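Local coordinates for probable transcriptional regulator, LysR family protein (PDB 2QL3), which probably acts as a LysR-type transcription factor that binds DNA, this chain being its C-terminal substrate-binding domain, at residues 98-111 with 127-141. Residues are numbered along the deposited sequence; the frame is centred on the assembly and turned at random.
With PO4 (phosphate ion), chain M.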
loop_
_atom_site.group_PDB
_atom_site.type_symbol
_atom_site.label_atom_id
_atom_site.label_comp_id
_atom_site.label_asym_id
_atom_site.label_seq_id
_atom_site.Cartn_x
_atom_site.Cartn_y
_atom_site.Cartn_z
ATOM N N LEU A 98 11.313 -21.866 9.219
ATOM C CA LEU A 98 9.999 -21.295 9.442
ATOM C C LEU A 98 9.311 -22.034 10.575
ATOM O O LEU A 98 8.584 -21.439 11.365
ATOM C CB LEU A 98 9.204 -21.505 8.183
ATOM C CG LEU A 98 8.517 -20.395 7.417
ATOM C CD1 LEU A 98 8.467 -20.869 5.993
ATOM C CD2 LEU A 98 7.129 -20.251 7.963
ATOM N N ALA A 99 9.531 -23.340 10.629
ATOM C CA ALA A 99 9.032 -24.174 11.717
ATOM C C ALA A 99 9.258 -23.541 13.096
ATOM O O ALA A 99 8.484 -23.821 14.022
ATOM C CB ALA A 99 9.678 -25.576 11.653
ATOM N N ASP A 100 10.299 -22.709 13.229
ATOM C CA ASP A 100 10.665 -22.074 14.513
ATOM C C ASP A 100 9.735 -20.917 14.892
ATOM O O ASP A 100 9.738 -20.461 16.011
ATOM C CB ASP A 100 12.141 -21.635 14.543
ATOM C CG ASP A 100 13.113 -22.839 14.457
ATOM O OD1 ASP A 100 14.355 -22.635 14.422
ATOM O OD2 ASP A 100 12.626 -23.996 14.399
ATOM N N LEU A 101 8.926 -20.480 13.942
ATOM C CA LEU A 101 7.947 -19.410 14.122
ATOM C C LEU A 101 6.518 -19.957 14.156
ATOM O O LEU A 101 5.565 -19.198 14.209
ATOM C CB LEU A 101 8.089 -18.424 12.958
ATOM C CG LEU A 101 9.356 -17.573 13.005
ATOM C CD1 LEU A 101 9.574 -17.037 11.619
ATOM C CD2 LEU A 101 9.128 -16.429 14.034
ATOM N N ALA A 102 6.361 -21.279 14.117
ATOM C CA ALA A 102 5.018 -21.863 14.067
ATOM C C ALA A 102 4.112 -21.398 15.207
ATOM O O ALA A 102 2.873 -21.299 15.035
ATOM C CB ALA A 102 5.087 -23.422 14.022
ATOM N N GLU A 103 4.700 -21.139 16.375
ATOM C CA GLU A 103 3.898 -20.720 17.512
ATOM C C GLU A 103 3.899 -19.191 17.780
ATOM O O GLU A 103 3.270 -18.744 18.718
ATOM C CB GLU A 103 4.229 -21.554 18.775
ATOM C CG GLU A 103 3.778 -23.059 18.661
ATOM C CD GLU A 103 2.225 -23.242 18.699
ATOM O OE1 GLU A 103 1.627 -23.117 19.816
ATOM O OE2 GLU A 103 1.600 -23.512 17.632
ATOM N N HIS A 104 4.593 -18.408 16.948
ATOM C CA HIS A 104 4.596 -16.930 17.084
ATOM C C HIS A 104 3.514 -16.368 16.163
ATOM O O HIS A 104 3.252 -16.952 15.090
ATOM C CB HIS A 104 5.942 -16.356 16.651
ATOM C CG HIS A 104 7.056 -16.631 17.601
ATOM N ND1 HIS A 104 7.868 -17.745 17.497
ATOM C CD2 HIS A 104 7.515 -15.925 18.659
ATOM C CE1 HIS A 104 8.752 -17.731 18.478
ATOM N NE2 HIS A 104 8.571 -16.629 19.185
ATOM N N PRO A 105 2.879 -15.235 16.566
ATOM C CA PRO A 105 1.759 -14.685 15.811
ATOM C C PRO A 105 2.225 -14.207 14.452
ATOM O O PRO A 105 3.247 -13.557 14.378
ATOM C CB PRO A 105 1.344 -13.432 16.618
ATOM C CG PRO A 105 2.356 -13.217 17.616
ATOM C CD PRO A 105 3.192 -14.444 17.773
HETATM N N MSE A 106 1.485 -14.505 13.389
HETATM C CA MSE A 106 1.856 -14.016 12.091
HETATM C C MSE A 106 0.985 -12.829 11.644
HETATM O O MSE A 106 -0.170 -12.755 12.000
HETATM C CB MSE A 106 1.827 -15.175 11.044
HETATM C CG MSE A 106 2.305 -14.748 9.626
HETATM SE SE MSE A 106 1.505 -15.934 8.292
HETATM C CE MSE A 106 2.632 -15.414 6.695
ATOM N N VAL A 107 1.583 -11.902 10.870
ATOM C CA VAL A 107 0.882 -10.829 10.148
ATOM C C VAL A 107 0.870 -11.339 8.700
ATOM O O VAL A 107 1.934 -11.532 8.094
ATOM C CB VAL A 107 1.643 -9.456 10.202
ATOM C CG1 VAL A 107 0.948 -8.403 9.345
ATOM C CG2 VAL A 107 1.733 -8.938 11.608
ATOM N N LEU A 108 -0.319 -11.646 8.193
ATOM C CA LEU A 108 -0.494 -12.234 6.867
ATOM C C LEU A 108 -0.843 -11.160 5.829
ATOM O O LEU A 108 -1.803 -10.388 5.992
ATOM C CB LEU A 108 -1.589 -13.306 6.916
ATOM C CG LEU A 108 -2.076 -13.893 5.610
ATOM C CD1 LEU A 108 -1.046 -14.826 5.110
ATOM C CD2 LEU A 108 -3.414 -14.658 5.730
ATOM N N LEU A 109 -0.038 -11.093 4.773
ATOM C CA LEU A 109 -0.409 -10.302 3.603
ATOM C C LEU A 109 -1.425 -11.112 2.775
ATOM O O LEU A 109 -1.107 -12.145 2.218
ATOM C CB LEU A 109 0.830 -9.960 2.763
ATOM C CG LEU A 109 0.474 -9.056 1.542
ATOM C CD1 LEU A 109 -0.086 -7.702 2.034
ATOM C CD2 LEU A 109 1.638 -8.852 0.633
ATOM N N ASP A 110 -2.683 -10.695 2.783
ATOM C CA ASP A 110 -3.668 -11.474 2.068
ATOM C C ASP A 110 -3.894 -10.746 0.747
ATOM O O ASP A 110 -4.805 -9.932 0.644
ATOM C CB ASP A 110 -4.970 -11.552 2.846
ATOM C CG ASP A 110 -6.033 -12.434 2.133
ATOM O OD1 ASP A 110 -5.847 -12.862 0.938
ATOM O OD2 ASP A 110 -7.065 -12.696 2.774
ATOM N N ALA A 111 -3.043 -10.996 -0.238
ATOM C CA ALA A 111 -3.199 -10.318 -1.533
ATOM C C ALA A 111 -2.954 -11.356 -2.602
ATOM O O ALA A 111 -1.827 -11.446 -3.094
ATOM C CB ALA A 111 -2.221 -9.115 -1.664
ATOM N N PHE A 127 3.222 -26.552 9.066
ATOM C CA PHE A 127 2.259 -25.888 9.957
ATOM C C PHE A 127 1.267 -24.993 9.255
ATOM O O PHE A 127 1.399 -24.702 8.049
ATOM C CB PHE A 127 2.937 -25.179 11.148
ATOM C CG PHE A 127 3.709 -23.957 10.765
ATOM C CD1 PHE A 127 4.970 -24.071 10.166
ATOM C CD2 PHE A 127 3.177 -22.685 10.994
ATOM C CE1 PHE A 127 5.679 -22.947 9.756
ATOM C CE2 PHE A 127 3.896 -21.538 10.629
ATOM C CZ PHE A 127 5.139 -21.668 10.010
ATOM N N ALA A 128 0.227 -24.651 10.004
ATOM C CA ALA A 128 -0.774 -23.680 9.632
ATOM C C ALA A 128 -0.479 -22.495 10.553
ATOM O O ALA A 128 -0.441 -22.642 11.773
ATOM C CB ALA A 128 -2.185 -24.244 9.892
ATOM N N PRO A 129 -0.174 -21.341 9.977
ATOM C CA PRO A 129 0.249 -20.264 10.894
ATOM C C PRO A 129 -0.911 -19.717 11.735
ATOM O O PRO A 129 -2.084 -19.751 11.275
ATOM C CB PRO A 129 0.734 -19.186 9.956
ATOM C CG PRO A 129 -0.104 -19.402 8.695
ATOM C CD PRO A 129 -0.171 -20.919 8.562
ATOM N N ARG A 130 -0.553 -19.212 12.916
ATOM C CA ARG A 130 -1.462 -18.461 13.806
ATOM C C ARG A 130 -1.493 -17.001 13.338
ATOM O O ARG A 130 -0.594 -16.237 13.673
ATOM C CB ARG A 130 -0.970 -18.467 15.266
ATOM C CG ARG A 130 -0.550 -19.865 15.893
ATOM C CD ARG A 130 0.015 -19.722 17.340
ATOM N NE ARG A 130 -0.774 -18.761 18.127
ATOM C CZ ARG A 130 -0.376 -17.542 18.547
ATOM N NH1 ARG A 130 0.858 -17.081 18.322
ATOM N NH2 ARG A 130 -1.224 -16.766 19.222
ATOM N N VAL A 131 -2.526 -16.638 12.582
ATOM C CA VAL A 131 -2.625 -15.318 11.968
ATOM C C VAL A 131 -3.333 -14.407 12.974
ATOM O O VAL A 131 -4.529 -14.589 13.322
ATOM C CB VAL A 131 -3.323 -15.368 10.594
ATOM C CG1 VAL A 131 -3.354 -13.985 9.932
ATOM C CG2 VAL A 131 -2.615 -16.368 9.682
ATOM N N ALA A 132 -2.530 -13.519 13.535
ATOM C CA ALA A 132 -2.977 -12.460 14.453
ATOM C C ALA A 132 -3.587 -11.279 13.689
ATOM O O ALA A 132 -4.518 -10.605 14.193
ATOM C CB ALA A 132 -1.796 -11.984 15.292
ATOM N N TYR A 133 -3.073 -11.002 12.493
ATOM C CA TYR A 133 -3.543 -9.868 11.709
ATOM C C TYR A 133 -3.432 -10.182 10.223
ATOM O O TYR A 133 -2.496 -10.828 9.798
ATOM C CB TYR A 133 -2.770 -8.557 12.034
ATOM C CG TYR A 133 -2.861 -8.147 13.477
ATOM C CD1 TYR A 133 -4.004 -7.501 13.965
ATOM C CD2 TYR A 133 -1.825 -8.466 14.381
ATOM C CE1 TYR A 133 -4.127 -7.159 15.341
ATOM C CE2 TYR A 133 -1.924 -8.130 15.766
ATOM C CZ TYR A 133 -3.089 -7.458 16.214
ATOM O OH TYR A 133 -3.228 -7.101 17.529
ATOM N N ARG A 134 -4.400 -9.698 9.454
ATOM C CA ARG A 134 -4.471 -9.917 8.032
ATOM C C ARG A 134 -4.671 -8.545 7.387
ATOM O O ARG A 134 -5.324 -7.648 7.982
ATOM C CB ARG A 134 -5.646 -10.886 7.773
ATOM C CG ARG A 134 -6.018 -11.106 6.368
ATOM C CD ARG A 134 -7.298 -11.999 6.314
ATOM N NE ARG A 134 -7.127 -13.257 7.064
ATOM C CZ ARG A 134 -6.836 -14.455 6.532
ATOM N NH1 ARG A 134 -6.715 -15.506 7.347
ATOM N NH2 ARG A 134 -6.675 -14.616 5.205
ATOM N N THR A 135 -4.028 -8.344 6.225
ATOM C CA THR A 135 -4.092 -7.070 5.467
ATOM C C THR A 135 -3.803 -7.333 3.977
ATOM O O THR A 135 -2.995 -8.209 3.617
ATOM C CB THR A 135 -3.065 -6.012 5.994
ATOM O OG1 THR A 135 -3.071 -4.866 5.123
ATOM C CG2 THR A 135 -1.626 -6.578 6.000
ATOM N N ALA A 136 -4.440 -6.608 3.082
ATOM C CA ALA A 136 -4.004 -6.709 1.675
ATOM C C ALA A 136 -2.955 -5.639 1.294
ATOM O O ALA A 136 -2.467 -5.601 0.152
ATOM C CB ALA A 136 -5.226 -6.677 0.701
ATOM N N ASN A 137 -2.567 -4.822 2.275
ATOM C CA ASN A 137 -1.662 -3.698 2.062
ATOM C C ASN A 137 -0.217 -4.052 2.432
ATOM O O ASN A 137 0.052 -4.389 3.541
ATOM C CB ASN A 137 -2.112 -2.506 2.870
ATOM C CG ASN A 137 -1.373 -1.218 2.466
ATOM O OD1 ASN A 137 -0.810 -1.127 1.363
ATOM N ND2 ASN A 137 -1.377 -0.235 3.341
ATOM N N PHE A 138 0.696 -3.993 1.483
ATOM C CA PHE A 138 2.080 -4.434 1.704
ATOM C C PHE A 138 2.733 -3.677 2.831
ATOM O O PHE A 138 3.401 -4.268 3.666
ATOM C CB PHE A 138 2.866 -4.268 0.404
ATOM C CG PHE A 138 4.157 -4.974 0.331
ATOM C CD1 PHE A 138 4.247 -6.214 -0.294
ATOM C CD2 PHE A 138 5.328 -4.342 0.713
ATOM C CE1 PHE A 138 5.499 -6.883 -0.447
ATOM C CE2 PHE A 138 6.555 -4.999 0.571
ATOM C CZ PHE A 138 6.639 -6.270 0.014
ATOM N N GLU A 139 2.572 -2.366 2.833
ATOM C CA GLU A 139 3.207 -1.553 3.873
ATOM C C GLU A 139 2.558 -1.757 5.224
ATOM O O GLU A 139 3.232 -1.658 6.246
ATOM C CB GLU A 139 3.181 -0.078 3.539
ATOM C CG GLU A 139 3.996 0.780 4.539
ATOM C CD GLU A 139 5.482 0.370 4.662
ATOM O OE1 GLU A 139 6.128 0.765 5.656
ATOM O OE2 GLU A 139 6.018 -0.358 3.784
ATOM N N THR A 140 1.257 -2.042 5.249
ATOM C CA THR A 140 0.653 -2.368 6.511
ATOM C C THR A 140 1.311 -3.622 7.117
ATOM O O THR A 140 1.564 -3.671 8.328
ATOM C CB THR A 140 -0.872 -2.507 6.405
ATOM O OG1 THR A 140 -1.425 -1.257 5.947
ATOM C CG2 THR A 140 -1.476 -2.902 7.778
ATOM N N ALA A 141 1.626 -4.612 6.281
ATOM C CA ALA A 141 2.264 -5.817 6.773
ATOM C C ALA A 141 3.627 -5.463 7.344
ATOM O O ALA A 141 3.949 -5.891 8.422
ATOM C CB ALA A 141 2.409 -6.869 5.676
HETATM P P PO4 M . -6.000 -18.467 12.601
HETATM O O1 PO4 M . -6.764 -19.565 11.860
HETATM O O2 PO4 M . -6.344 -17.150 11.934
HETATM O O3 PO4 M . -6.362 -18.439 14.088
HETATM O O4 PO4 M . -4.502 -18.658 12.511
HETATM O O HOH W 1 0.969 -22.765 13.780
#
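Met106 N donates to Arg130 O at 2.7 Å, nearly straight. This bond starts the parallel pairing of strands 106-109 and 131-135, the two strands of a beta-alpha-beta unit joined through helix 114-125, in the periplasmic-binding-protein-like fold of the LysR substrate-binding domain. The register then slips by one at a beta bulge, where Met106 O accepts from Ala132 N at 2.9 Å and weakly from Tyr133 N. Regular pairing resumes with Leu108 N to Tyr133 O and ends with Asp110 N to Thr135 O.

Beside Leu108, the Arg134 chain bends at chi3 (-54°), which brings one face of its guanidinium against Leu108 CD2, 3.3 Å from Arg134 NH2. The same NH2 forms a salt bridge to Asp110 OD2 at 3.1 Å. The carboxylate sits at the guanidinium edge but is met from above its own plane; its OD1 is held by Thr115. On the face that carries Val107 and Tyr133, Leu109 CD2 touches Phe138 CD1 of helix 138-147.

Before the strands, Ala102 CB rests over one face of the Phe127 ring, 3.7 Å from the centroid. The ring also packs on Cys122 of helix 114-125. A serine in place of Phe127 would probably leave Ala102 CB without its CH-pi partner and open a gap beside Cys122. One water donates to both Ala102 O and Ala128 O. A phosphate, probably from the crystallisation liquor, accepts from Val131 N through its O4 at 2.8 Å.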